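Local coordinates for protein glutathione S-transferase (Natrialba magadii ATCC 43099, PDB 6GZF) that probably acts as a Xi-class glutathione transferase of the glutathionyl-hydroquinone reductase type, with a thioredoxin-like domain joined to an all-helical one, at residues H57-Y62 / S84-D89; V134-D139 / V146-E151; E189-G194 / I241-T246; H255-C260 / H296-H301; L275-Q280 / A320-D325. All blocks are in the same frame, centred on the assembly; numbering follows the deposited sequence.

Interaction 1: residues H57-Y62 / S84-D89; sequences HLYVSY and SVSVVD
L58 and S86 illustrate how two parallel strands are laced by backbone bonds: S86 N donates to L58 O at 2.8 Å. Farther on, V60 N donates to S86 O and V88 N to V60 O. Past the strands, water 1 links Y62 N to V88 O.

A polar side-chain bond lies on the face that carries H57 and Y59. With CG anti to its backbone N (chi1 -171°), the H57 ring turns its edge to the neighbouring strand, and NE2 bonds S86 OG at 2.7 Å. That hydroxyl is also bonded by H110 ND1 and H108 O.

On the other face V60 CG2 meets V85 CG2 at 3.6 Å, the side chains crossing at about a right angle. From the loop beyond, Y62 CD2 reaches V87 CG1 at 3.5 Å. Helix 65-77 covers V60 through T70 and L71, completing the beta-alpha-beta unit of the thioredoxin-like fold.

The chemistry implies a two-sided sheet: a buried serine hydroxyl satisfied on one face, branched carbons packed against the crossover helix on the other.

Interaction 2: residues V134-D139 / V146-E151; sequences VPVLWD and VNNESE
P135 and S150 meet at the predicted glutathione site of a thioredoxin-like domain, where a beta hairpin lies between a cis-proline loop and the start of helix 150-159. P135 follows a cis peptide bond, and its ring lies against the first turn of that helix, with P135 CG 4.0 Å from S150 CA.

The hairpin itself is held by L137, whose backbone N donates to N147 O at 3.0 Å and whose O accepts from V146 N at 2.9 Å. V146 and N147 thus both face L137, a classic beta bulge. Side chains follow the same pairing. With CG anti to the backbone N (chi1 -177°), L137 lies alongside V146, pointing the same way, and its CD2 comes 4.1 Å from V146 CG1. Farther along, V146 CG2 packs on D139 CB at 3.5 Å; the D139 carboxylate is turned to R55 in a salt bridge.

An Asx turn carries the chain from strand to helix: N147 OD1 accepts from E149 N at 2.7 Å, and E149 stands at the N-cap of the helix that follows. A cis-proline directly after V134, facing a helix start that bears E149 and S150, is typical of the glutathione site of glutathione transferases.

Interaction 3: residues E189-G194 / I241-T246; sequences EPINNG and IAMFTT
N192 O and T246 OG1 are bridged by water 2, which donates to N192 O at 2.7 Å and to T246 OG1 at 2.8 Å. T246 holds its hydroxyl there with OG1 anti to the carbonyl carbon (chi1 -62°), while CG2, anti to the backbone N, faces I191 of the same segment: T246 CG2 lies 3.8 Å from I191 CG2.

The N192 side chain crosses that of T246 at about a right angle and lies beside A242. This is helix-on-helix packing within the all-helical domain of the transferase, the C-terminal part of helix 177-192 being set against helix 238-247. An alanine at N192 would probably open a gap beside A242 and leave the T246 hydroxyl without its amide neighbour.

M243 bends at chi2 and chi3 and thereby brings its methyl end across to I191, with M243 CE 3.8 Å from I191 CD1. Beyond the contact, A217 of helix 204-224 covers I191, and the T246 side chain comes within about 4 Å of that of Y254, a residue predicted to lower the pKa of the predicted nucleophile, C64.

Interaction 4: residues H255-C260 / H296-H301; sequences HTHFMC and HYYTTH
Loop 255-260 runs beside the last turn of helix 290-299, with H257 CA 7.0 Å from Y298 CA. H257 carries the contact. Its CG stands anti to the backbone N (chi1 -179°), which sends the imidazole toward helix 290-299 until NE2 meets H301 ND1 in a nearly straight hydrogen bond of 3.1 Å. One face of the same ring lies over the Y297 carbonyl, and the Y298 ring sits obliquely to it, centroids 5.1 Å apart and planes at 52°. H257 CB rests 3.7 Å from Y298 CE1. A leucine in place of H257 would probably leave H301 ND1 without this bonding mate and the Y298 ring without its imidazole neighbour.

F258 completes the aromatic cluster. Its ring is almost coplanar with that of H301 (3°), the two meeting rim to rim, and F258 CZ approaches Y297 CD2 at 4.1 Å. Outside the loop, Y298 OH bonds N252 O, and T256 OG1 bonds N261 of the second subunit, so the contact borders the dimer interface.

Y297 OH bonds the hydroxyl of Y196, the predicted proton donor or acceptor, and Y297 itself, like Y254 beside F258, is predicted to lower the pKa of the predicted nucleophile C64. Such a grouping of tyrosines is consistent with the active site of a glutathionyl-hydroquinone reductase.

Interaction 5: residues L275-Q280 / A320-D325; sequences LRDLYQ and APHSRD
R276 reaches A320 by a bent chain: CG lies anti to the carbonyl carbon (chi1 -83°), and a turn at chi3 (-76°) swings the guanidinium edge toward the A320 carbonyl. H322, with CG between its backbone N and carbonyl carbon (chi1 59°), presents its ring to D277. The contact lays an irregular C-terminal segment along helix 271-279 of the all-helical domain.

A320 O accepts two bonds from opposite faces of its plane, from R276 NH1 at 3.2 Å and from Q280 NE2 at 3.0 Å. Q280 NE2 also bonds F318 O, earlier in the same tail. D277 CB sits over the face of the H322 ring in a CH-pi contact, 4.1 Å from its centroid, and R324 N donates to H322 ND1 near the ring plane at 3.3 Å. The D277 carboxylate forms a salt bridge with R229, while R324 NH2 bonds L225 O. Between the two side chains, water 3 donates to D277 OD2 at 2.8 Å and accepts from R324 NE at 2.6 Å.

How the interactions relate
From the N terminus, interaction 1 closes the crossover through helix 65-77, and interaction 2 closes a short hairpin after it. They meet within one sheet, where strand 56-60 pairs with strand 136-139 as well as with 84-87. The chain then enters the helical domain. Interaction 3 closes a 46-residue excursion containing helix 204-224, in series with the others. Interactions 4 and 5 cross: their segments alternate, so the loop through 255-260 and helix 290-299 overlaps in sequence with that from helix 271-279 to the C-terminal tail. F244 packs on L275 and L278, joining interactions 3 and 5, while interaction 4 reaches the dimer interface.

Interaction 1: residues H57-Y62 / S84-D89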
# COMPACT_ATOMS: atom_id res chain seq x y z
N HIS A 57 -3.55 9.44 36.13
CA HIS A 57 -3.09 8.26 35.42
C HIS A 57 -3.41 8.36 33.93
O HIS A 57 -4.44 8.91 33.54
CB HIS A 57 -3.73 7.00 36.02
CG HIS A 57 -3.15 5.72 35.50
ND1 HIS A 57 -1.87 5.31 35.81
CD2 HIS A 57 -3.68 4.76 34.71
CE1 HIS A 57 -1.63 4.15 35.23
NE2 HIS A 57 -2.71 3.79 34.55
N LEU A 58 -2.52 7.81 33.10
CA LEU A 58 -2.66 7.93 31.65
C LEU A 58 -2.82 6.57 30.97
O LEU A 58 -2.06 5.64 31.23
CB LEU A 58 -1.45 8.67 31.07
CG LEU A 58 -1.37 8.80 29.54
CD1 LEU A 58 -2.52 9.64 29.01
CD2 LEU A 58 -0.03 9.40 29.13
N TYR A 59 -3.81 6.46 30.09
CA TYR A 59 -4.03 5.24 29.32
C TYR A 59 -3.68 5.46 27.86
O TYR A 59 -4.24 6.35 27.21
CB TYR A 59 -5.48 4.77 29.44
CG TYR A 59 -5.87 4.33 30.83
CD1 TYR A 59 -5.64 3.03 31.25
CD2 TYR A 59 -6.48 5.21 31.71
CE1 TYR A 59 -6.00 2.62 32.52
CE2 TYR A 59 -6.84 4.81 32.98
CZ TYR A 59 -6.60 3.51 33.38
OH TYR A 59 -6.95 3.10 34.64
N VAL A 60 -2.76 4.66 27.33
CA VAL A 60 -2.34 4.82 25.94
C VAL A 60 -2.17 3.49 25.21
O VAL A 60 -2.03 2.43 25.82
CB VAL A 60 -0.99 5.57 25.83
CG1 VAL A 60 -1.11 6.99 26.36
CG2 VAL A 60 0.11 4.81 26.56
N SER A 61 -2.21 3.58 23.89
CA SER A 61 -1.71 2.52 23.02
C SER A 61 -0.48 3.07 22.31
O SER A 61 -0.46 4.24 21.94
CB SER A 61 -2.77 2.08 22.02
OG SER A 61 -2.22 1.23 21.02
N TYR A 62 0.54 2.24 22.13
CA TYR A 62 1.74 2.68 21.44
C TYR A 62 1.49 2.87 19.95
O TYR A 62 2.26 3.53 19.26
CB TYR A 62 2.89 1.69 21.65
CG TYR A 62 3.64 1.87 22.94
CD1 TYR A 62 4.33 3.05 23.21
CD2 TYR A 62 3.70 0.86 23.89
CE1 TYR A 62 5.03 3.22 24.38
CE2 TYR A 62 4.39 1.02 25.07
CZ TYR A 62 5.06 2.21 25.31
OH TYR A 62 5.76 2.37 26.49
N SER A 84 1.61 8.43 36.02
CA SER A 84 1.74 7.01 35.70
C SER A 84 1.02 6.68 34.39
O SER A 84 0.17 7.45 33.93
CB SER A 84 1.19 6.16 36.84
OG SER A 84 -0.17 6.45 37.08
N VAL A 85 1.34 5.53 33.81
CA VAL A 85 0.80 5.17 32.51
C VAL A 85 0.55 3.66 32.37
O VAL A 85 1.33 2.84 32.84
CB VAL A 85 1.74 5.64 31.37
CG1 VAL A 85 3.12 5.03 31.51
CG2 VAL A 85 1.14 5.33 30.01
N SER A 86 -0.57 3.32 31.74
CA SER A 86 -0.88 1.94 31.39
C SER A 86 -0.94 1.79 29.87
O SER A 86 -1.45 2.67 29.18
CB SER A 86 -2.19 1.49 32.02
OG SER A 86 -2.08 1.40 33.43
N VAL A 87 -0.41 0.69 29.36
CA VAL A 87 -0.40 0.45 27.92
C VAL A 87 -1.34 -0.68 27.53
O VAL A 87 -1.17 -1.82 27.96
CB VAL A 87 1.01 0.12 27.41
CG1 VAL A 87 0.99 -0.08 25.91
CG2 VAL A 87 1.98 1.23 27.79
N VAL A 88 -2.34 -0.36 26.71
CA VAL A 88 -3.33 -1.34 26.28
C VAL A 88 -2.81 -2.22 25.15
O VAL A 88 -1.81 -1.89 24.50
CB VAL A 88 -4.63 -0.66 25.83
CG1 VAL A 88 -5.19 0.21 26.95
CG2 VAL A 88 -4.39 0.17 24.59
N ASP A 89 -3.49 -3.34 24.93
CA ASP A 89 -3.14 -4.28 23.87
C ASP A 89 -3.28 -3.61 22.50
O ASP A 89 -4.34 -3.09 22.16
CB ASP A 89 -4.05 -5.52 23.96
CG ASP A 89 -3.56 -6.69 23.12
OD1 ASP A 89 -2.74 -6.49 22.20
OD2 ASP A 89 -4.00 -7.83 23.39
O HOH W 1 0.11 -0.46 22.72

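Interaction 2: residues V134-D139 / V146-E151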
# COMPACT_ATOMS: atom_id res chain seq x y z
N VAL A 134 -8.24 5.95 22.93
CA VAL A 134 -7.09 6.43 23.68
C VAL A 134 -6.64 7.75 23.04
O VAL A 134 -6.86 7.96 21.85
CB VAL A 134 -5.93 5.41 23.68
CG1 VAL A 134 -6.28 4.22 24.57
CG2 VAL A 134 -5.61 4.96 22.27
N PRO A 135 -6.02 8.64 23.83
CA PRO A 135 -5.64 8.52 25.24
C PRO A 135 -6.77 8.86 26.21
O PRO A 135 -7.77 9.46 25.81
CB PRO A 135 -4.50 9.52 25.37
CG PRO A 135 -4.88 10.60 24.43
CD PRO A 135 -5.56 9.93 23.26
N VAL A 136 -6.58 8.48 27.47
CA VAL A 136 -7.52 8.83 28.53
C VAL A 136 -6.76 9.26 29.78
O VAL A 136 -6.02 8.47 30.37
CB VAL A 136 -8.45 7.64 28.89
CG1 VAL A 136 -9.22 7.94 30.17
CG2 VAL A 136 -9.40 7.33 27.74
N LEU A 137 -6.94 10.52 30.17
CA LEU A 137 -6.34 11.01 31.41
C LEU A 137 -7.28 10.73 32.57
O LEU A 137 -8.42 11.21 32.58
CB LEU A 137 -6.02 12.50 31.31
CG LEU A 137 -5.32 13.09 32.54
CD1 LEU A 137 -3.95 12.46 32.73
CD2 LEU A 137 -5.20 14.60 32.42
N TRP A 138 -6.81 9.96 33.54
CA TRP A 138 -7.66 9.50 34.63
C TRP A 138 -7.26 10.10 35.97
O TRP A 138 -6.08 10.14 36.32
CB TRP A 138 -7.63 7.97 34.72
CG TRP A 138 -8.62 7.40 35.68
CD1 TRP A 138 -8.46 7.26 37.03
CD2 TRP A 138 -9.91 6.88 35.37
NE1 TRP A 138 -9.58 6.69 37.58
CE2 TRP A 138 -10.49 6.44 36.58
CE3 TRP A 138 -10.65 6.73 34.19
CZ2 TRP A 138 -11.76 5.88 36.65
CZ3 TRP A 138 -11.91 6.17 34.26
CH2 TRP A 138 -12.45 5.75 35.47
N ASP A 139 -8.25 10.58 36.72
CA ASP A 139 -8.02 11.08 38.07
C ASP A 139 -8.32 10.00 39.10
O ASP A 139 -9.41 9.43 39.12
CB ASP A 139 -8.88 12.32 38.34
CG ASP A 139 -8.70 12.86 39.74
OD1 ASP A 139 -7.57 12.81 40.26
OD2 ASP A 139 -9.70 13.34 40.33
N VAL A 146 -10.77 12.60 33.40
CA VAL A 146 -10.57 14.04 33.33
C VAL A 146 -10.70 14.51 31.89
O VAL A 146 -11.63 15.25 31.55
CB VAL A 146 -9.19 14.46 33.88
CG1 VAL A 146 -8.90 15.92 33.54
CG2 VAL A 146 -9.13 14.25 35.38
N ASN A 147 -9.78 14.08 31.04
CA ASN A 147 -9.78 14.51 29.64
C ASN A 147 -9.61 13.33 28.69
O ASN A 147 -9.05 12.29 29.05
CB ASN A 147 -8.68 15.54 29.41
CG ASN A 147 -8.90 16.34 28.14
OD1 ASN A 147 -8.57 15.89 27.04
ND2 ASN A 147 -9.46 17.54 28.29
N ASN A 148 -10.10 13.51 27.47
CA ASN A 148 -10.16 12.43 26.49
C ASN A 148 -9.62 12.89 25.13
O ASN A 148 -9.76 12.20 24.12
CB ASN A 148 -11.60 11.94 26.35
CG ASN A 148 -11.71 10.61 25.64
OD1 ASN A 148 -10.74 9.85 25.57
ND2 ASN A 148 -12.89 10.31 25.12
N GLU A 149 -8.99 14.06 25.12
CA GLU A 149 -8.52 14.68 23.89
C GLU A 149 -7.00 14.83 23.87
O GLU A 149 -6.42 15.46 24.75
CB GLU A 149 -9.18 16.05 23.72
CG GLU A 149 -10.70 16.00 23.79
CD GLU A 149 -11.33 15.61 22.47
OE1 GLU A 149 -10.66 15.76 21.43
OE2 GLU A 149 -12.49 15.16 22.48
N SER A 150 -6.37 14.25 22.85
CA SER A 150 -4.92 14.27 22.72
C SER A 150 -4.36 15.69 22.73
O SER A 150 -3.37 15.97 23.40
CB SER A 150 -4.50 13.57 21.43
OG SER A 150 -5.06 14.21 20.29
N GLU A 151 -5.00 16.57 21.97
CA GLU A 151 -4.56 17.95 21.82
C GLU A 151 -4.52 18.70 23.15
O GLU A 151 -3.59 19.47 23.42
CB GLU A 151 -5.47 18.69 20.84
CG GLU A 151 -5.32 20.20 20.82
CD GLU A 151 -6.18 20.85 19.75
OE1 GLU A 151 -6.29 20.27 18.65
OE2 GLU A 151 -6.74 21.93 20.02

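Interaction 3: residues E189-G194 / I241-T246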
# COMPACT_ATOMS: atom_id res chain seq x y z
N GLU A 189 -6.63 18.61 9.72
CA GLU A 189 -7.52 17.94 8.78
C GLU A 189 -6.79 17.27 7.60
O GLU A 189 -7.05 16.10 7.32
CB GLU A 189 -8.57 18.92 8.25
CG GLU A 189 -9.92 18.28 7.95
CD GLU A 189 -10.81 19.16 7.10
OE1 GLU A 189 -10.97 20.35 7.44
OE2 GLU A 189 -11.36 18.66 6.10
N PRO A 190 -5.89 17.99 6.90
CA PRO A 190 -5.30 17.33 5.74
C PRO A 190 -4.25 16.27 6.07
O PRO A 190 -4.03 15.38 5.26
CB PRO A 190 -4.65 18.49 4.98
CG PRO A 190 -4.31 19.47 6.04
CD PRO A 190 -5.44 19.39 7.02
N ILE A 191 -3.63 16.36 7.25
CA ILE A 191 -2.54 15.45 7.58
C ILE A 191 -2.88 14.48 8.71
O ILE A 191 -2.80 13.27 8.53
CB ILE A 191 -1.27 16.23 7.97
CG1 ILE A 191 -0.73 17.00 6.75
CG2 ILE A 191 -0.20 15.29 8.50
CD1 ILE A 191 0.38 17.98 7.09
N ASN A 192 -3.25 15.01 9.87
CA ASN A 192 -3.57 14.17 11.03
C ASN A 192 -4.78 13.27 10.79
O ASN A 192 -4.72 12.06 11.03
CB ASN A 192 -3.79 15.02 12.27
CG ASN A 192 -2.51 15.69 12.75
OD1 ASN A 192 -1.41 15.24 12.45
ND2 ASN A 192 -2.66 16.77 13.51
N ASN A 193 -5.87 13.86 10.32
CA ASN A 193 -7.08 13.10 10.03
C ASN A 193 -7.14 12.65 8.57
O ASN A 193 -7.89 11.73 8.23
CB ASN A 193 -8.33 13.93 10.36
CG ASN A 193 -8.76 13.78 11.80
OD1 ASN A 193 -8.58 12.73 12.41
ND2 ASN A 193 -9.35 14.84 12.36
N GLY A 194 -6.35 13.30 7.73
CA GLY A 194 -6.37 13.04 6.30
C GLY A 194 -6.05 11.61 5.91
O GLY A 194 -6.67 11.04 5.01
N ILE A 241 5.07 17.93 17.63
CA ILE A 241 4.63 16.66 18.19
C ILE A 241 3.41 16.12 17.44
O ILE A 241 3.31 14.92 17.20
CB ILE A 241 4.29 16.80 19.69
CG1 ILE A 241 5.50 17.33 20.46
CG2 ILE A 241 3.82 15.48 20.27
CD1 ILE A 241 5.31 17.35 21.96
N ALA A 242 2.50 17.02 17.07
CA ALA A 242 1.32 16.64 16.30
C ALA A 242 1.73 16.09 14.94
O ALA A 242 1.21 15.06 14.49
CB ALA A 242 0.40 17.83 16.14
N MET A 243 2.66 16.77 14.28
CA MET A 243 3.15 16.36 12.97
C MET A 243 3.93 15.05 13.05
O MET A 243 3.80 14.18 12.18
CB MET A 243 4.03 17.45 12.37
CG MET A 243 4.55 17.15 10.97
SD MET A 243 3.25 17.21 9.72
CE MET A 243 3.68 18.72 8.85
N PHE A 244 4.74 14.91 14.09
CA PHE A 244 5.65 13.78 14.24
C PHE A 244 4.93 12.43 14.34
O PHE A 244 5.35 11.46 13.72
CB PHE A 244 6.53 13.98 15.48
CG PHE A 244 7.28 12.75 15.90
CD1 PHE A 244 8.43 12.36 15.23
CD2 PHE A 244 6.85 11.98 16.97
CE1 PHE A 244 9.13 11.23 15.61
CE2 PHE A 244 7.54 10.85 17.36
CZ PHE A 244 8.68 10.48 16.68
N THR A 245 3.85 12.39 15.12
CA THR A 245 3.15 11.13 15.36
C THR A 245 2.45 10.61 14.11
O THR A 245 2.12 9.43 14.02
CB THR A 245 2.11 11.28 16.49
OG1 THR A 245 1.24 12.38 16.20
CG2 THR A 245 2.81 11.53 17.82
N THR A 246 2.22 11.50 13.14
CA THR A 246 1.67 11.09 11.86
C THR A 246 2.79 10.63 10.93
O THR A 246 2.72 9.54 10.36
CB THR A 246 0.89 12.24 11.18
OG1 THR A 246 -0.22 12.62 12.01
CG2 THR A 246 0.38 11.81 9.82
O HOH W 2 -2.34 10.91 11.61

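Interaction 4: residues H255-C260 / H296-H301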
# COMPACT_ATOMS: atom_id res chain seq x y z
N HIS A 255 1.19 4.80 4.09
CA HIS A 255 1.54 4.74 2.67
C HIS A 255 0.94 3.52 1.97
O HIS A 255 0.44 3.62 0.85
CB HIS A 255 3.06 4.75 2.52
CG HIS A 255 3.53 4.88 1.10
ND1 HIS A 255 3.43 3.85 0.19
CD2 HIS A 255 4.11 5.90 0.44
CE1 HIS A 255 3.92 4.24 -0.97
NE2 HIS A 255 4.35 5.48 -0.84
N THR A 256 1.00 2.37 2.64
CA THR A 256 0.56 1.12 2.04
C THR A 256 -0.82 0.69 2.52
O THR A 256 -1.73 0.47 1.72
CB THR A 256 1.56 -0.02 2.34
OG1 THR A 256 2.82 0.27 1.72
CG2 THR A 256 1.03 -1.34 1.80
N HIS A 257 -0.97 0.57 3.84
CA HIS A 257 -2.21 0.10 4.43
C HIS A 257 -3.38 1.03 4.15
O HIS A 257 -4.49 0.59 3.86
CB HIS A 257 -2.04 -0.08 5.94
CG HIS A 257 -3.27 -0.58 6.64
ND1 HIS A 257 -3.89 -1.76 6.28
CD2 HIS A 257 -3.99 -0.07 7.66
CE1 HIS A 257 -4.94 -1.95 7.06
NE2 HIS A 257 -5.02 -0.94 7.90
N PHE A 258 -3.12 2.34 4.22
CA PHE A 258 -4.16 3.33 3.96
C PHE A 258 -4.07 3.87 2.53
O PHE A 258 -4.79 4.80 2.17
CB PHE A 258 -4.07 4.48 4.96
CG PHE A 258 -4.73 4.19 6.28
CD1 PHE A 258 -5.47 3.03 6.46
CD2 PHE A 258 -4.62 5.07 7.34
CE1 PHE A 258 -6.08 2.76 7.66
CE2 PHE A 258 -5.23 4.80 8.55
CZ PHE A 258 -5.96 3.65 8.71
N MET A 259 -3.16 3.29 1.75
CA MET A 259 -3.02 3.61 0.33
C MET A 259 -2.73 5.09 0.06
O MET A 259 -3.17 5.64 -0.96
CB MET A 259 -4.27 3.18 -0.44
CG MET A 259 -4.14 1.82 -1.10
SD MET A 259 -5.70 1.16 -1.72
CE MET A 259 -6.29 0.29 -0.28
N CYS A 260 -1.99 5.73 0.96
CA CYS A 260 -1.50 7.09 0.72
C CYS A 260 -0.15 7.00 0.02
O CYS A 260 0.88 7.34 0.60
CB CYS A 260 -1.39 7.87 2.02
SG CYS A 260 -2.96 8.04 2.92
N HIS A 296 -1.07 -3.37 15.03
CA HIS A 296 -2.41 -2.81 15.15
C HIS A 296 -3.05 -2.55 13.79
O HIS A 296 -4.08 -3.12 13.47
CB HIS A 296 -2.37 -1.51 15.97
CG HIS A 296 -3.69 -0.80 16.03
ND1 HIS A 296 -4.70 -1.16 16.89
CD2 HIS A 296 -4.16 0.26 15.33
CE1 HIS A 296 -5.73 -0.36 16.73
NE2 HIS A 296 -5.43 0.51 15.78
N TYR A 297 -2.42 -1.71 12.99
CA TYR A 297 -3.03 -1.25 11.75
C TYR A 297 -3.23 -2.36 10.72
O TYR A 297 -4.16 -2.30 9.92
CB TYR A 297 -2.20 -0.13 11.15
CG TYR A 297 -2.36 1.18 11.88
CD1 TYR A 297 -1.66 1.43 13.05
CD2 TYR A 297 -3.23 2.16 11.41
CE1 TYR A 297 -1.81 2.62 13.73
CE2 TYR A 297 -3.38 3.36 12.09
CZ TYR A 297 -2.67 3.58 13.25
OH TYR A 297 -2.82 4.77 13.92
N TYR A 298 -2.38 -3.38 10.75
CA TYR A 298 -2.45 -4.43 9.74
C TYR A 298 -3.32 -5.63 10.14
O TYR A 298 -3.72 -6.41 9.27
CB TYR A 298 -1.04 -4.92 9.38
CG TYR A 298 -0.28 -3.98 8.47
CD1 TYR A 298 -0.58 -3.90 7.12
CD2 TYR A 298 0.74 -3.18 8.96
CE1 TYR A 298 0.11 -3.05 6.28
CE2 TYR A 298 1.44 -2.32 8.13
CZ TYR A 298 1.11 -2.26 6.79
OH TYR A 298 1.80 -1.40 5.96
N THR A 299 -3.62 -5.77 11.42
CA THR A 299 -4.40 -6.93 11.88
C THR A 299 -5.70 -6.57 12.60
O THR A 299 -6.48 -7.46 12.94
CB THR A 299 -3.57 -7.83 12.82
OG1 THR A 299 -3.46 -7.20 14.11
CG2 THR A 299 -2.19 -8.09 12.25
N THR A 300 -5.95 -5.28 12.83
CA THR A 300 -7.13 -4.85 13.57
C THR A 300 -8.20 -4.32 12.60
O THR A 300 -9.37 -4.19 12.95
CB THR A 300 -6.74 -3.79 14.65
OG1 THR A 300 -6.33 -4.47 15.85
CG2 THR A 300 -7.87 -2.84 15.00
N HIS A 301 -7.79 -4.07 11.35
CA HIS A 301 -8.71 -3.57 10.33
C HIS A 301 -9.06 -4.64 9.29
O HIS A 301 -8.36 -4.79 8.29
CB HIS A 301 -8.10 -2.36 9.63
CG HIS A 301 -7.79 -1.21 10.54
ND1 HIS A 301 -7.07 -0.11 10.14
CD2 HIS A 301 -8.10 -1.01 11.85
CE1 HIS A 301 -6.95 0.73 11.15
NE2 HIS A 301 -7.57 0.21 12.20

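Interaction 5: residues L275-Q280 / A320-D325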
# COMPACT_ATOMS: atom_id res chain seq x y z
N LEU A 275 12.08 14.52 10.37
CA LEU A 275 11.59 13.38 11.12
C LEU A 275 12.72 12.69 11.87
O LEU A 275 12.55 12.23 13.00
CB LEU A 275 10.89 12.38 10.19
CG LEU A 275 10.38 11.08 10.81
CD1 LEU A 275 9.39 11.35 11.92
CD2 LEU A 275 9.76 10.19 9.74
N ARG A 276 13.89 12.61 11.24
CA ARG A 276 15.07 12.05 11.88
C ARG A 276 15.55 12.96 13.01
O ARG A 276 16.05 12.49 14.03
CB ARG A 276 16.19 11.83 10.86
CG ARG A 276 16.07 10.53 10.08
CD ARG A 276 17.22 10.35 9.09
NE ARG A 276 17.07 11.20 7.91
CZ ARG A 276 18.01 12.01 7.45
NH1 ARG A 276 19.18 12.10 8.07
NH2 ARG A 276 17.78 12.74 6.37
N ASP A 277 15.38 14.26 12.82
CA ASP A 277 15.78 15.23 13.83
C ASP A 277 14.89 15.13 15.07
O ASP A 277 15.35 15.35 16.19
CB ASP A 277 15.73 16.65 13.26
CG ASP A 277 16.41 17.67 14.15
OD1 ASP A 277 17.16 17.26 15.07
OD2 ASP A 277 16.20 18.88 13.94
N LEU A 278 13.63 14.78 14.86
CA LEU A 278 12.69 14.64 15.97
C LEU A 278 12.86 13.30 16.68
O LEU A 278 12.85 13.24 17.91
CB LEU A 278 11.25 14.77 15.47
CG LEU A 278 10.85 16.10 14.83
CD1 LEU A 278 9.37 16.10 14.50
CD2 LEU A 278 11.20 17.26 15.74
N TYR A 279 13.02 12.24 15.90
CA TYR A 279 13.20 10.89 16.43
C TYR A 279 14.41 10.81 17.35
O TYR A 279 14.40 10.08 18.35
CB TYR A 279 13.34 9.89 15.28
CG TYR A 279 13.40 8.43 15.70
CD1 TYR A 279 14.60 7.84 16.08
CD2 TYR A 279 12.26 7.64 15.69
CE1 TYR A 279 14.65 6.51 16.46
CE2 TYR A 279 12.30 6.31 16.06
CZ TYR A 279 13.51 5.75 16.44
OH TYR A 279 13.56 4.43 16.82
N GLN A 280 15.45 11.57 17.03
CA GLN A 280 16.71 11.52 17.76
C GLN A 280 16.76 12.52 18.91
O GLN A 280 17.74 12.56 19.66
CB GLN A 280 17.88 11.76 16.81
CG GLN A 280 18.00 10.70 15.72
CD GLN A 280 18.97 11.09 14.63
OE1 GLN A 280 19.77 12.01 14.80
NE2 GLN A 280 18.91 10.39 13.51
N ALA A 320 19.92 7.78 11.19
CA ALA A 320 20.82 8.36 10.20
C ALA A 320 21.03 9.84 10.47
O ALA A 320 20.08 10.56 10.78
CB ALA A 320 20.27 8.14 8.79
N PRO A 321 22.28 10.31 10.37
CA PRO A 321 22.67 11.69 10.66
C PRO A 321 21.92 12.73 9.83
O PRO A 321 21.57 12.48 8.67
CB PRO A 321 24.16 11.72 10.32
CG PRO A 321 24.61 10.31 10.50
CD PRO A 321 23.45 9.47 10.03
N HIS A 322 21.69 13.90 10.42
CA HIS A 322 21.10 15.03 9.72
C HIS A 322 22.03 16.23 9.84
O HIS A 322 23.12 16.13 10.40
CB HIS A 322 19.71 15.36 10.27
CG HIS A 322 19.70 15.69 11.73
ND1 HIS A 322 20.09 16.92 12.22
CD2 HIS A 322 19.36 14.95 12.81
CE1 HIS A 322 19.98 16.92 13.53
NE2 HIS A 322 19.54 15.74 13.92
N SER A 323 21.59 17.37 9.32
CA SER A 323 22.38 18.60 9.39
C SER A 323 21.49 19.80 9.67
O SER A 323 21.82 20.93 9.32
CB SER A 323 23.16 18.81 8.10
OG SER A 323 23.86 17.63 7.72
N ARG A 324 20.36 19.55 10.32
CA ARG A 324 19.38 20.59 10.57
C ARG A 324 19.67 21.34 11.87
O ARG A 324 18.90 22.21 12.28
CB ARG A 324 17.97 20.01 10.59
CG ARG A 324 17.56 19.39 9.26
CD ARG A 324 16.14 18.86 9.30
NE ARG A 324 15.16 19.94 9.48
CZ ARG A 324 14.67 20.67 8.48
NH1 ARG A 324 15.06 20.45 7.24
NH2 ARG A 324 13.79 21.63 8.74
N ASP A 325 20.78 21.00 12.51
CA ASP A 325 21.26 21.77 13.66
C ASP A 325 21.91 23.05 13.16
O ASP A 325 22.21 23.96 13.94
CB ASP A 325 22.24 20.95 14.50
CG ASP A 325 23.23 20.17 13.65
OD1 ASP A 325 23.32 20.44 12.44
OD2 ASP A 325 23.91 19.28 14.20
O HOH W 3 14.31 19.56 11.96